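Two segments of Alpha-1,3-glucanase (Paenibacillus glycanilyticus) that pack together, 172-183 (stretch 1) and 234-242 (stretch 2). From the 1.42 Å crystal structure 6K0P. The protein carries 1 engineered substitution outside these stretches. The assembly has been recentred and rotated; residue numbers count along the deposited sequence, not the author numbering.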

ATOM      1  N   THR A 172       8.954   7.028  13.786  1.00  9.84           N
ATOM      2  CA  THR A 172       9.197   8.156  14.685  1.00  9.81           C
ATOM      3  C   THR A 172       8.893   9.457  13.954  1.00 11.86           C
ATOM      4  O   THR A 172       9.157   9.577  12.757  1.00 11.94           O
ATOM      5  CB  THR A 172      10.631   8.151  15.245  1.00 11.01           C
ATOM      6  OG1 THR A 172      11.559   8.587  14.242  1.00 12.99           O
ATOM      7  CG2 THR A 172      11.012   6.748  15.702  1.00 12.23           C
ATOM      8  N   GLU A 173       8.304  10.420  14.664  1.00 10.33           N
ATOM      9  CA  GLU A 173       7.888  11.662  14.028  1.00 10.70           C
ATOM     10  C   GLU A 173       7.946  12.790  15.047  1.00  9.58           C
ATOM     11  O   GLU A 173       7.623  12.597  16.224  1.00 10.10           O
ATOM     12  CB  GLU A 173       6.463  11.527  13.462  1.00  9.20           C
ATOM     13  CG  GLU A 173       6.047  12.669  12.544  1.00 10.42           C
ATOM     14  CD  GLU A 173       4.699  12.441  11.878  1.00 10.15           C
ATOM     15  OE1 GLU A 173       4.200  11.293  11.895  1.00 11.44           O
ATOM     16  OE2 GLU A 173       4.140  13.419  11.345  1.00 12.52           O
ATOM     17  N   ASN A 174       8.356  13.972  14.585  1.00 10.24           N
ATOM     18  CA  ASN A 174       8.275  15.196  15.377  1.00 10.76           C
ATOM     19  C   ASN A 174       7.041  15.958  14.897  1.00 11.97           C
ATOM     20  O   ASN A 174       7.077  16.648  13.873  1.00 15.19           O
ATOM     21  CB  ASN A 174       9.545  16.023  15.215  1.00 11.26           C
ATOM     22  CG  ASN A 174       9.552  17.240  16.106  1.00 14.30           C
ATOM     23  OD1 ASN A 174       8.687  17.389  16.968  1.00 14.25           O
ATOM     24  ND2 ASN A 174      10.540  18.115  15.915  1.00 14.43           N
ATOM     25  N   VAL A 175       5.951  15.822  15.632  1.00 11.50           N
ATOM     26  CA  VAL A 175       4.665  16.385  15.237  1.00 11.31           C
ATOM     27  C   VAL A 175       4.552  17.802  15.786  1.00 11.72           C
ATOM     28  O   VAL A 175       4.731  18.035  16.990  1.00 11.54           O
ATOM     29  CB  VAL A 175       3.520  15.502  15.754  1.00  9.44           C
ATOM     30  CG1 VAL A 175       2.179  16.016  15.244  1.00 13.40           C
ATOM     31  CG2 VAL A 175       3.741  14.059  15.293  1.00 11.97           C
ATOM     32  N   ALA A 176       4.252  18.753  14.893  1.00 10.28           N
ATOM     33  CA  ALA A 176       4.038  20.131  15.300  1.00 12.63           C
ATOM     34  C   ALA A 176       2.797  20.226  16.187  1.00 12.17           C
ATOM     35  O   ALA A 176       1.940  19.338  16.176  1.00 12.25           O
ATOM     36  CB  ALA A 176       3.818  20.985  14.053  1.00 12.91           C
ATOM     37  N   PRO A 177       2.676  21.297  16.965  1.00 11.32           N
ATOM     38  CA  PRO A 177       1.436  21.538  17.724  1.00 10.98           C
ATOM     39  C   PRO A 177       0.241  21.624  16.790  1.00 11.55           C
ATOM     40  O   PRO A 177       0.403  21.904  15.589  1.00 11.91           O
ATOM     41  CB  PRO A 177       1.698  22.893  18.409  1.00 13.05           C
ATOM     42  CG  PRO A 177       3.181  23.023  18.446  1.00 13.56           C
ATOM     43  CD  PRO A 177       3.709  22.316  17.228  1.00 14.25           C
ATOM     44  N   PRO A 178      -0.972  21.390  17.299  1.00 11.64           N
ATOM     45  CA  PRO A 178      -2.154  21.399  16.426  1.00 11.00           C
ATOM     46  C   PRO A 178      -2.402  22.760  15.796  1.00 12.68           C
ATOM     47  O   PRO A 178      -2.202  23.806  16.419  1.00 13.63           O
ATOM     48  CB  PRO A 178      -3.300  21.009  17.366  1.00 12.28           C
ATOM     49  CG  PRO A 178      -2.808  21.373  18.736  1.00 14.51           C
ATOM     50  CD  PRO A 178      -1.322  21.105  18.700  1.00 15.82           C
ATOM     51  N   GLN A 179      -2.885  22.725  14.557  1.00 11.89           N
ATOM     52  CA  GLN A 179      -3.229  23.920  13.800  1.00 12.89           C
ATOM     53  C   GLN A 179      -4.654  24.354  14.134  1.00 12.01           C
ATOM     54  O   GLN A 179      -5.578  23.532  14.150  1.00 11.92           O
ATOM     55  CB  GLN A 179      -3.019  23.617  12.314  1.00 18.19           C
ATOM     56  CG  GLN A 179      -3.959  24.209  11.291  1.00 24.73           C
ATOM     57  CD  GLN A 179      -3.715  23.585   9.911  1.00 25.46           C
ATOM     58  OE1 GLN A 179      -2.762  23.959   9.231  1.00 28.43           O
ATOM     59  NE2 GLN A 179      -4.566  22.636   9.497  1.00 15.10           N
ATOM     60  N   ALA A 180      -4.815  25.647  14.434  1.00 12.08           N
ATOM     61  CA  ALA A 180      -6.092  26.219  14.837  1.00 11.13           C
ATOM     62  C   ALA A 180      -7.002  26.440  13.629  1.00 11.57           C
ATOM     63  O   ALA A 180      -6.597  26.312  12.474  1.00 12.44           O
ATOM     64  CB  ALA A 180      -5.852  27.568  15.507  1.00 12.96           C
ATOM     65  N   ASN A 181      -8.242  26.815  13.909  1.00 11.16           N
ATOM     66  CA  ASN A 181      -9.156  27.213  12.851  1.00  9.74           C
ATOM     67  C   ASN A 181      -8.496  28.318  12.026  1.00 11.62           C
ATOM     68  O   ASN A 181      -8.089  29.341  12.594  1.00 12.25           O
ATOM     69  CB  ASN A 181     -10.449  27.729  13.487  1.00 11.15           C
ATOM     70  CG  ASN A 181     -11.548  27.982  12.466  1.00 10.64           C
ATOM     71  OD1 ASN A 181     -11.270  28.303  11.314  1.00 11.81           O
ATOM     72  ND2 ASN A 181     -12.805  27.818  12.883  1.00 10.79           N
ATOM     73  N   PRO A 182      -8.348  28.147  10.712  1.00 10.83           N
ATOM     74  CA  PRO A 182      -7.670  29.188   9.922  1.00 11.74           C
ATOM     75  C   PRO A 182      -8.362  30.535   9.999  1.00 13.58           C
ATOM     76  O   PRO A 182      -7.693  31.576   9.938  1.00 16.04           O
ATOM     77  CB  PRO A 182      -7.694  28.622   8.494  1.00 15.17           C
ATOM     78  CG  PRO A 182      -7.902  27.146   8.666  1.00 18.42           C
ATOM     79  CD  PRO A 182      -8.743  26.987   9.896  1.00 13.04           C
ATOM     80  N   ASP A 183      -9.687  30.546  10.124  1.00 12.58           N
ATOM     81  CA  ASP A 183     -10.433  31.791  10.271  1.00 13.04           C
ATOM     82  C   ASP A 183     -11.834  31.451  10.753  1.00 11.69           C
ATOM     83  O   ASP A 183     -12.667  30.955   9.981  1.00 11.29           O
ATOM     84  CB  ASP A 183     -10.498  32.591   8.967  1.00 14.06           C
ATOM     85  CG  ASP A 183     -11.122  33.971   9.162  1.00 14.10           C
ATOM     86  OD1 ASP A 183     -11.917  34.156  10.103  1.00 15.11           O
ATOM     87  OD2 ASP A 183     -10.815  34.876   8.360  1.00 19.98           O
TER
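Stretch 2, residues 234-242: IVGAGPWYT

Four hydrogen bonds fix stretch 2 on stretch 1. The shortest runs from Tyr241 OH to Ala176 O at 2.6 Å, with the acceptor near the plane of the phenol ring. Gln179 is held twice: its backbone N donates to Ala237 O at 3.0 Å, nearly linear at 175°, and its side-chain NE2 reaches Gly236 O at 2.8 Å and 153°. At the far end, Trp240 NE1 donates to Glu173 OE1 at 3.0 Å and 162°, again at the ring edge. A water donates to both Pro177 O (2.8 Å) and Ala237 O (3.2 Å), so the latter carbonyl also accepts from solvent.

The pairings run in opposite order along the two sequences: Gln179 lies nearest Ala237 (CA to CA 4.4 Å), whereas Val175 faces Trp240 at 7.6 Å, a gap filled by side chains. Stretch 2 leaves its strand and turns, Gly238 O accepting from the N atoms of both Tyr241 (2.9 Å) and Thr242 (2.9 Å). Gly238 has phi/psi of 123/147, where a CB would jam against the preceding carbonyl.

Packing completes the contact. Val175 CG2 sits 3.7 Å from the centroid of the Trp240 five-membered ring, and Pro178 CB 3.9 Å from that of Tyr241, both over a face. Pro182 CG meets Val235 CG1 more loosely, at 4.2 Å.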

ATOM      1  N   ILE A 234     -12.723  21.135   4.009  1.00 11.50           N
ATOM      2  CA  ILE A 234     -12.783  20.470   5.304  1.00 11.49           C
ATOM      3  C   ILE A 234     -11.357  20.426   5.827  1.00 11.52           C
ATOM      4  O   ILE A 234     -10.489  19.801   5.207  1.00 11.68           O
ATOM      5  CB  ILE A 234     -13.395  19.067   5.191  1.00 13.13           C
ATOM      6  CG1 ILE A 234     -14.816  19.178   4.631  1.00 16.42           C
ATOM      7  CG2 ILE A 234     -13.405  18.359   6.551  1.00 13.11           C
ATOM      8  CD1 ILE A 234     -15.518  17.875   4.477  1.00 19.59           C
ATOM      9  N   VAL A 235     -11.106  21.125   6.930  1.00 11.21           N
ATOM     10  CA  VAL A 235      -9.754  21.356   7.434  1.00  9.93           C
ATOM     11  C   VAL A 235      -9.695  20.890   8.881  1.00 11.41           C
ATOM     12  O   VAL A 235     -10.495  21.336   9.711  1.00 10.60           O
ATOM     13  CB  VAL A 235      -9.376  22.848   7.355  1.00 10.30           C
ATOM     14  CG1 VAL A 235      -7.967  23.061   7.867  1.00 13.65           C
ATOM     15  CG2 VAL A 235      -9.541  23.384   5.917  1.00 14.03           C
ATOM     16  N   GLY A 236      -8.744  20.005   9.188  1.00 10.31           N
ATOM     17  CA  GLY A 236      -8.487  19.586  10.548  1.00 10.79           C
ATOM     18  C   GLY A 236      -7.286  20.298  11.151  1.00  9.96           C
ATOM     19  O   GLY A 236      -6.716  21.231  10.578  1.00 11.50           O
ATOM     20  N   ALA A 237      -6.881  19.805  12.320  1.00  9.94           N
ATOM     21  CA  ALA A 237      -5.764  20.351  13.080  1.00 10.26           C
ATOM     22  C   ALA A 237      -4.453  19.636  12.794  1.00 10.55           C
ATOM     23  O   ALA A 237      -3.420  20.010  13.360  1.00 11.42           O
ATOM     24  CB  ALA A 237      -6.068  20.261  14.583  1.00 10.58           C
ATOM     25  N   GLY A 238      -4.478  18.627  11.925  1.00 10.17           N
ATOM     26  CA  GLY A 238      -3.353  17.755  11.689  1.00 11.51           C
ATOM     27  C   GLY A 238      -3.772  16.322  11.960  1.00  9.55           C
ATOM     28  O   GLY A 238      -4.607  16.062  12.831  1.00 10.51           O
ATOM     29  N   PRO A 239      -3.209  15.364  11.212  1.00  9.31           N
ATOM     30  CA  PRO A 239      -3.694  13.975  11.326  1.00  9.75           C
ATOM     31  C   PRO A 239      -3.444  13.319  12.679  1.00 10.82           C
ATOM     32  O   PRO A 239      -4.190  12.401  13.045  1.00 12.60           O
ATOM     33  CB  PRO A 239      -2.974  13.239  10.182  1.00 13.04           C
ATOM     34  CG  PRO A 239      -1.792  14.090   9.855  1.00 11.95           C
ATOM     35  CD  PRO A 239      -2.217  15.524  10.136  1.00  9.95           C
ATOM     36  N   TRP A 240      -2.423  13.739  13.428  1.00 10.31           N
ATOM     37  CA  TRP A 240      -2.238  13.219  14.782  1.00 10.80           C
ATOM     38  C   TRP A 240      -3.247  13.787  15.769  1.00 12.24           C
ATOM     39  O   TRP A 240      -3.349  13.276  16.891  1.00 12.51           O
ATOM     40  CB  TRP A 240      -0.818  13.519  15.282  1.00 11.45           C
ATOM     41  CG  TRP A 240       0.203  12.487  14.878  1.00 10.05           C
ATOM     42  CD1 TRP A 240       1.012  12.516  13.772  1.00 12.03           C
ATOM     43  CD2 TRP A 240       0.520  11.274  15.577  1.00 11.55           C
ATOM     44  NE1 TRP A 240       1.827  11.398  13.751  1.00 10.43           N
ATOM     45  CE2 TRP A 240       1.536  10.619  14.843  1.00  9.54           C
ATOM     46  CE3 TRP A 240       0.042  10.676  16.752  1.00 11.20           C
ATOM     47  CZ2 TRP A 240       2.083   9.396  15.247  1.00 10.60           C
ATOM     48  CZ3 TRP A 240       0.588   9.458  17.148  1.00 11.34           C
ATOM     49  CH2 TRP A 240       1.597   8.837  16.400  1.00 10.57           C
ATOM     50  N   TYR A 241      -3.987  14.832  15.394  1.00 11.04           N
ATOM     51  CA  TYR A 241      -4.854  15.533  16.337  1.00 10.08           C
ATOM     52  C   TYR A 241      -6.334  15.391  16.025  1.00  9.46           C
ATOM     53  O   TYR A 241      -7.112  15.060  16.921  1.00 11.40           O
ATOM     54  CB  TYR A 241      -4.478  17.020  16.389  1.00 11.24           C
ATOM     55  CG  TYR A 241      -3.059  17.253  16.821  1.00 12.48           C
ATOM     56  CD1 TYR A 241      -2.662  16.981  18.121  1.00 15.57           C
ATOM     57  CD2 TYR A 241      -2.110  17.718  15.920  1.00 11.67           C
ATOM     58  CE1 TYR A 241      -1.342  17.188  18.525  1.00 15.24           C
ATOM     59  CE2 TYR A 241      -0.803  17.925  16.305  1.00 13.42           C
ATOM     60  CZ  TYR A 241      -0.431  17.659  17.608  1.00 14.15           C
ATOM     61  OH  TYR A 241       0.877  17.865  17.987  1.00 15.77           O
ATOM     62  N   THR A 242      -6.756  15.662  14.791  1.00 10.30           N
ATOM     63  CA  THR A 242      -8.163  15.539  14.415  1.00  9.83           C
ATOM     64  C   THR A 242      -8.387  14.109  13.953  1.00  9.69           C
ATOM     65  O   THR A 242      -7.841  13.697  12.925  1.00 10.67           O
ATOM     66  CB  THR A 242      -8.497  16.505  13.283  1.00 10.32           C
ATOM     67  OG1 THR A 242      -8.326  17.853  13.742  1.00 11.11           O
ATOM     68  CG2 THR A 242      -9.949  16.310  12.816  1.00 11.88           C
TER
HETATM   69  O   HOH W   1      -0.359  20.738  13.188  1.00 17.70           O